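Local coordinates for protein acinetobacter secreted protease CpaA (Acinetobacter nosocomialis M2, PDB 6O38) that is a secreted zinc metalloprotease, probably exported by the type II secretion system with the help of its chaperone CpaB, and carries repeated StcE-type beta-sandwich domains, at residues A[36-41]-A[63-68]; A[40-45]-A[82-87]. One frame throughout, in Å; residues are numbered along the deposited sequence.

Both contacts lie in the first StcE-type beta-sandwich domain; the zinc ligands His498, His502 and His508 belong to the later metallopeptidase range. Contact 1 starts at the end of strand 35-37 and the loop leaving it, and closes a loop of 21 residues by returning to 63-68, between strands 58-61 and 71-74. Contact 2 starts in that same outgoing loop, at 40-45, and closes a longer loop at 82-87, the last part of strand 79-85 and the turn after it. Because the second segments follow in the same order as the first, the two closures overlap and cross, sharing Thr40 and Asn41. Phe82 bridges them by packing on Leu38, Thr65 and Ile67, so loops at strands 35-37 and 58-61 are packed onto strand 79-85.

Contact 1 (A[36-41]-A[63-68]); sequences LSLPTN and SNTNIP
Asn64 and Leu38 meet through one hydrogen bond, from the Asn64 side-chain amide to the backbone carbonyl of Leu38. ND2 of Asn64 lies 3.1 Å from O of Leu38, and the bond is bent, with an N-H...O angle of 139°. The donor stands above the carbonyl plane, 71° out of it, while the oxygen is itself tilted from the plane of the amide. CB of Asn64 points toward 36-41, and its amide end meets the loop leaving strand 35-37. ND2 of Asn64 also lies 3.5 Å from O of Pro39 without a hydrogen bond; that oxygen is taken by NE1 of Trp91. Two carbon atoms border the same nitrogen: CB of Leu38 at 3.9 Å from ND2 of Asn64, and the methyl CG2 of Thr40, whose side chain crosses that of Asn64 at about a right angle.

Beside this polar touch lies a small apolar one. One methyl of Leu38, CD1, rests 3.7 Å from the methyl CG2 of Thr65, the two side chains again crossing nearly perpendicular. Both residues are buried. Thr65 keeps its hydroxyl for its own loop: OG1 bonds to O of Thr62 and accepts a weak bond from N of Ile67. With OG1 held this way between N and the carbonyl carbon (chi1 70°), CG2 is left anti to the carbonyl carbon, where it meets Leu38.

Trp91 joins the two segments from strand 90-98: its backbone pairs with Asn64, and its side chain meets those of Leu38 and Asn64. Ser63 packs on Asn96 of the CpaB chain. Leu36, within strand 35-37, is hydrogen-bonded through its backbone to Tyr59 and Asp61 of strand 58-61, while Asn66 and Ile67 lie against strand 90-98, and Ile67 and Pro68 reach Trp174 of strand 172-178.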
loop_
_atom_site.group_PDB
_atom_site.type_symbol
_atom_site.label_atom_id
_atom_site.label_comp_id
_atom_site.label_asym_id
_atom_site.label_seq_id
_atom_site.Cartn_x
_atom_site.Cartn_y
_atom_site.Cartn_z
ATOM N N LEU A 36 23.055 -7.612 -0.228
ATOM C CA LEU A 36 23.704 -8.892 -0.454
ATOM C C LEU A 36 22.729 -9.855 -1.121
ATOM O O LEU A 36 21.508 -9.700 -1.031
ATOM C CB LEU A 36 24.218 -9.504 0.858
ATOM C CG LEU A 36 25.444 -8.893 1.546
ATOM C CD1 LEU A 36 25.124 -7.558 2.202
ATOM C CD2 LEU A 36 26.013 -9.866 2.569
ATOM N N SER A 37 23.286 -10.860 -1.794
ATOM C CA SER A 37 22.477 -11.869 -2.462
ATOM C C SER A 37 23.277 -13.156 -2.583
ATOM O O SER A 37 24.509 -13.135 -2.658
ATOM C CB SER A 37 22.018 -11.400 -3.847
ATOM O OG SER A 37 23.123 -11.213 -4.714
ATOM N N LEU A 38 22.558 -14.283 -2.597
ATOM C CA LEU A 38 23.122 -15.612 -2.759
ATOM C C LEU A 38 23.108 -16.021 -4.230
ATOM O O LEU A 38 22.231 -15.598 -4.991
ATOM C CB LEU A 38 22.335 -16.627 -1.933
ATOM C CG LEU A 38 22.323 -16.389 -0.421
ATOM C CD1 LEU A 38 21.457 -17.421 0.282
ATOM C CD2 LEU A 38 23.738 -16.403 0.138
ATOM N N PRO A 39 24.069 -16.837 -4.662
ATOM C CA PRO A 39 24.137 -17.198 -6.083
ATOM C C PRO A 39 23.055 -18.197 -6.462
ATOM O O PRO A 39 22.710 -19.094 -5.690
ATOM C CB PRO A 39 25.535 -17.806 -6.225
ATOM C CG PRO A 39 25.821 -18.369 -4.875
ATOM C CD PRO A 39 25.169 -17.437 -3.887
ATOM N N THR A 40 22.519 -18.029 -7.673
ATOM C CA THR A 40 21.523 -18.965 -8.185
ATOM C C THR A 40 22.170 -20.274 -8.620
ATOM O O THR A 40 21.681 -21.360 -8.286
ATOM C CB THR A 40 20.751 -18.333 -9.346
ATOM O OG1 THR A 40 21.660 -17.618 -10.193
ATOM C CG2 THR A 40 19.688 -17.378 -8.823
ATOM N N ASN A 41 23.267 -20.191 -9.368
ATOM C CA ASN A 41 24.006 -21.385 -9.752
ATOM C C ASN A 41 24.788 -21.910 -8.554
ATOM O O ASN A 41 25.537 -21.164 -7.917
ATOM C CB ASN A 41 24.951 -21.068 -10.911
ATOM C CG ASN A 41 24.902 -22.113 -12.008
ATOM O OD1 ASN A 41 23.963 -22.906 -12.085
ATOM N ND2 ASN A 41 25.913 -22.115 -12.869
ATOM N N SER A 63 15.101 -14.097 -2.292
ATOM C CA SER A 63 14.201 -14.591 -3.328
ATOM C C SER A 63 14.523 -16.024 -3.735
ATOM O O SER A 63 13.638 -16.741 -4.215
ATOM C CB SER A 63 14.253 -13.671 -4.548
ATOM O OG SER A 63 15.577 -13.543 -5.035
ATOM N N ASN A 64 15.771 -16.462 -3.558
ATOM C CA ASN A 64 16.181 -17.814 -3.917
ATOM C C ASN A 64 16.469 -18.667 -2.684
ATOM O O ASN A 64 17.270 -19.604 -2.742
ATOM C CB ASN A 64 17.394 -17.777 -4.845
ATOM C CG ASN A 64 18.607 -17.135 -4.202
ATOM O OD1 ASN A 64 18.492 -16.397 -3.222
ATOM N ND2 ASN A 64 19.781 -17.410 -4.757
ATOM N N THR A 65 15.823 -18.354 -1.568
ATOM C CA THR A 65 15.919 -19.123 -0.336
ATOM C C THR A 65 14.545 -19.687 0.015
ATOM O O THR A 65 13.569 -19.508 -0.719
ATOM C CB THR A 65 16.459 -18.262 0.811
ATOM O OG1 THR A 65 15.476 -17.286 1.181
ATOM C CG2 THR A 65 17.733 -17.549 0.389
ATOM N N ASN A 66 14.472 -20.376 1.153
ATOM C CA ASN A 66 13.214 -20.901 1.665
ATOM C C ASN A 66 12.647 -20.041 2.790
ATOM O O ASN A 66 11.765 -20.497 3.527
ATOM C CB ASN A 66 13.391 -22.345 2.138
ATOM C CG ASN A 66 14.271 -22.455 3.368
ATOM O OD1 ASN A 66 15.215 -21.684 3.542
ATOM N ND2 ASN A 66 13.963 -23.416 4.232
ATOM N N ILE A 67 13.132 -18.813 2.934
ATOM C CA ILE A 67 12.661 -17.897 3.964
ATOM C C ILE A 67 11.493 -17.095 3.384
ATOM O O ILE A 67 11.689 -16.386 2.385
ATOM C CB ILE A 67 13.780 -16.968 4.445
ATOM C CG1 ILE A 67 14.864 -17.780 5.154
ATOM C CG2 ILE A 67 13.223 -15.889 5.361
ATOM C CD1 ILE A 67 16.047 -16.961 5.606
ATOM N N PRO A 68 10.294 -17.184 3.961
ATOM C CA PRO A 68 9.140 -16.467 3.387
ATOM C C PRO A 68 9.237 -14.952 3.479
ATOM O O PRO A 68 8.413 -14.265 2.863
ATOM C CB PRO A 68 7.955 -16.992 4.210
ATOM C CG PRO A 68 8.439 -18.277 4.816
ATOM C CD PRO A 68 9.899 -18.068 5.068
#

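Contact 2 (A[40-45]-A[82-87])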
loop_
_atom_site.group_PDB
_atom_site.type_symbol
_atom_site.label_atom_id
_atom_site.label_comp_id
_atom_site.label_asym_id
_atom_site.label_seq_id
_atom_site.Cartn_x
_atom_site.Cartn_y
_atom_site.Cartn_z
ATOM N N THR A 40 22.519 -18.029 -7.673
ATOM C CA THR A 40 21.523 -18.965 -8.185
ATOM C C THR A 40 22.170 -20.274 -8.620
ATOM O O THR A 40 21.681 -21.360 -8.286
ATOM C CB THR A 40 20.751 -18.333 -9.346
ATOM O OG1 THR A 40 21.660 -17.618 -10.193
ATOM C CG2 THR A 40 19.688 -17.378 -8.823
ATOM N N ASN A 41 23.267 -20.191 -9.368
ATOM C CA ASN A 41 24.006 -21.385 -9.752
ATOM C C ASN A 41 24.788 -21.910 -8.554
ATOM O O ASN A 41 25.537 -21.164 -7.917
ATOM C CB ASN A 41 24.951 -21.068 -10.911
ATOM C CG ASN A 41 24.902 -22.113 -12.008
ATOM O OD1 ASN A 41 23.963 -22.906 -12.085
ATOM N ND2 ASN A 41 25.913 -22.115 -12.869
ATOM N N ALA A 42 24.610 -23.191 -8.240
ATOM C CA ALA A 42 25.280 -23.792 -7.093
ATOM C C ALA A 42 25.148 -25.305 -7.175
ATOM O O ALA A 42 24.313 -25.835 -7.914
ATOM C CB ALA A 42 24.705 -23.281 -5.768
ATOM N N ASN A 43 25.988 -25.991 -6.404
ATOM C CA ASN A 43 25.908 -27.435 -6.263
ATOM C C ASN A 43 25.055 -27.787 -5.046
ATOM O O ASN A 43 24.605 -26.915 -4.300
ATOM C CB ASN A 43 27.308 -28.040 -6.172
ATOM C CG ASN A 43 27.989 -28.134 -7.523
ATOM O OD1 ASN A 43 28.420 -27.127 -8.085
ATOM N ND2 ASN A 43 28.088 -29.348 -8.053
ATOM N N ASN A 44 24.841 -29.088 -4.835
ATOM C CA ASN A 44 23.816 -29.537 -3.895
ATOM C C ASN A 44 24.118 -29.086 -2.469
ATOM O O ASN A 44 23.369 -28.298 -1.882
ATOM C CB ASN A 44 23.677 -31.059 -3.961
ATOM C CG ASN A 44 22.426 -31.558 -3.262
ATOM O OD1 ASN A 44 21.424 -30.847 -3.177
ATOM N ND2 ASN A 44 22.480 -32.785 -2.756
ATOM N N SER A 45 25.217 -29.571 -1.891
ATOM C CA SER A 45 25.506 -29.361 -0.477
ATOM C C SER A 45 26.452 -28.188 -0.235
ATOM O O SER A 45 27.234 -28.211 0.723
ATOM C CB SER A 45 26.073 -30.638 0.143
ATOM O OG SER A 45 25.087 -31.655 0.198
ATOM N N PHE A 82 23.428 -20.900 5.267
ATOM C CA PHE A 82 22.556 -21.460 4.244
ATOM C C PHE A 82 23.209 -22.686 3.624
ATOM O O PHE A 82 24.430 -22.727 3.444
ATOM C CB PHE A 82 22.243 -20.431 3.148
ATOM C CG PHE A 82 21.477 -19.237 3.636
ATOM C CD1 PHE A 82 20.092 -19.245 3.656
ATOM C CD2 PHE A 82 22.141 -18.101 4.069
ATOM C CE1 PHE A 82 19.384 -18.146 4.103
ATOM C CE2 PHE A 82 21.438 -16.998 4.517
ATOM C CZ PHE A 82 20.058 -17.021 4.533
ATOM N N ILE A 83 22.389 -23.682 3.301
ATOM C CA ILE A 83 22.831 -24.884 2.603
ATOM C C ILE A 83 21.935 -25.066 1.388
ATOM O O ILE A 83 20.710 -25.166 1.526
ATOM C CB ILE A 83 22.788 -26.130 3.502
ATOM C CG1 ILE A 83 23.756 -25.979 4.677
ATOM C CG2 ILE A 83 23.117 -27.379 2.696
ATOM C CD1 ILE A 83 23.814 -27.190 5.582
ATOM N N PHE A 84 22.539 -25.103 0.203
ATOM C CA PHE A 84 21.779 -25.211 -1.031
ATOM C C PHE A 84 21.057 -26.558 -1.101
ATOM O O PHE A 84 21.294 -27.469 -0.301
ATOM C CB PHE A 84 22.698 -25.025 -2.240
ATOM C CG PHE A 84 21.971 -24.693 -3.515
ATOM C CD1 PHE A 84 21.401 -23.444 -3.697
ATOM C CD2 PHE A 84 21.868 -25.624 -4.534
ATOM C CE1 PHE A 84 20.735 -23.134 -4.867
ATOM C CE2 PHE A 84 21.205 -25.320 -5.707
ATOM C CZ PHE A 84 20.638 -24.073 -5.875
ATOM N N ASN A 85 20.157 -26.674 -2.073
ATOM C CA ASN A 85 19.386 -27.899 -2.268
ATOM C C ASN A 85 18.989 -27.975 -3.735
ATOM O O ASN A 85 18.167 -27.177 -4.194
ATOM C CB ASN A 85 18.158 -27.925 -1.363
ATOM C CG ASN A 85 17.381 -29.222 -1.471
ATOM O OD1 ASN A 85 16.557 -29.391 -2.369
ATOM N ND2 ASN A 85 17.637 -30.143 -0.550
ATOM N N SER A 86 19.571 -28.930 -4.465
ATOM C CA SER A 86 19.262 -29.063 -5.885
ATOM C C SER A 86 17.843 -29.565 -6.113
ATOM O O SER A 86 17.220 -29.218 -7.123
ATOM C CB SER A 86 20.268 -29.997 -6.557
ATOM O OG SER A 86 21.586 -29.490 -6.446
ATOM N N SER A 87 17.315 -30.379 -5.195
ATOM C CA SER A 87 15.960 -30.897 -5.352
ATOM C C SER A 87 14.920 -29.786 -5.279
ATOM O O SER A 87 13.852 -29.896 -5.892
ATOM C CB SER A 87 15.676 -31.960 -4.291
ATOM O OG SER A 87 16.612 -33.021 -4.370
#
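The connection between strands 35-37 and 47-52 of the beta-sandwich domain folds here over the end of strand 79-85, and Ala42 and Phe84 form its centre. CB of Ala42 stands over one face of the Phe84 ring in a CH-pi contact, 3.7 Å from the centroid and only 7° off the ring normal. With CG anti to the backbone N (chi1 -162°) and CB pointing toward 40-45, the Phe84 ring lies against Ala42. Backbone carbonyls gather round the same ring: O of Asn43 and O of Thr40 lie obliquely to it, and O of Asn44 is at its edge, near its plane.

Farther along, the Asn44 side chain takes over. Its OD1 accepts a nearly straight bond from N of Ser86, 3.0 Å long at 177°, and OG of Ser86 lies near CA of Asn44. The loop thus grips the backbone of Ser86, in the turn leading to strand 90-98.

Trp91 meets the Phe84 ring edge-to-face and also touches Ala42, while Phe84 and Asp46 pair through their backbones. The result is aromatic packing beneath a strand-connecting loop, at the end of a strand in a beta-sandwich domain.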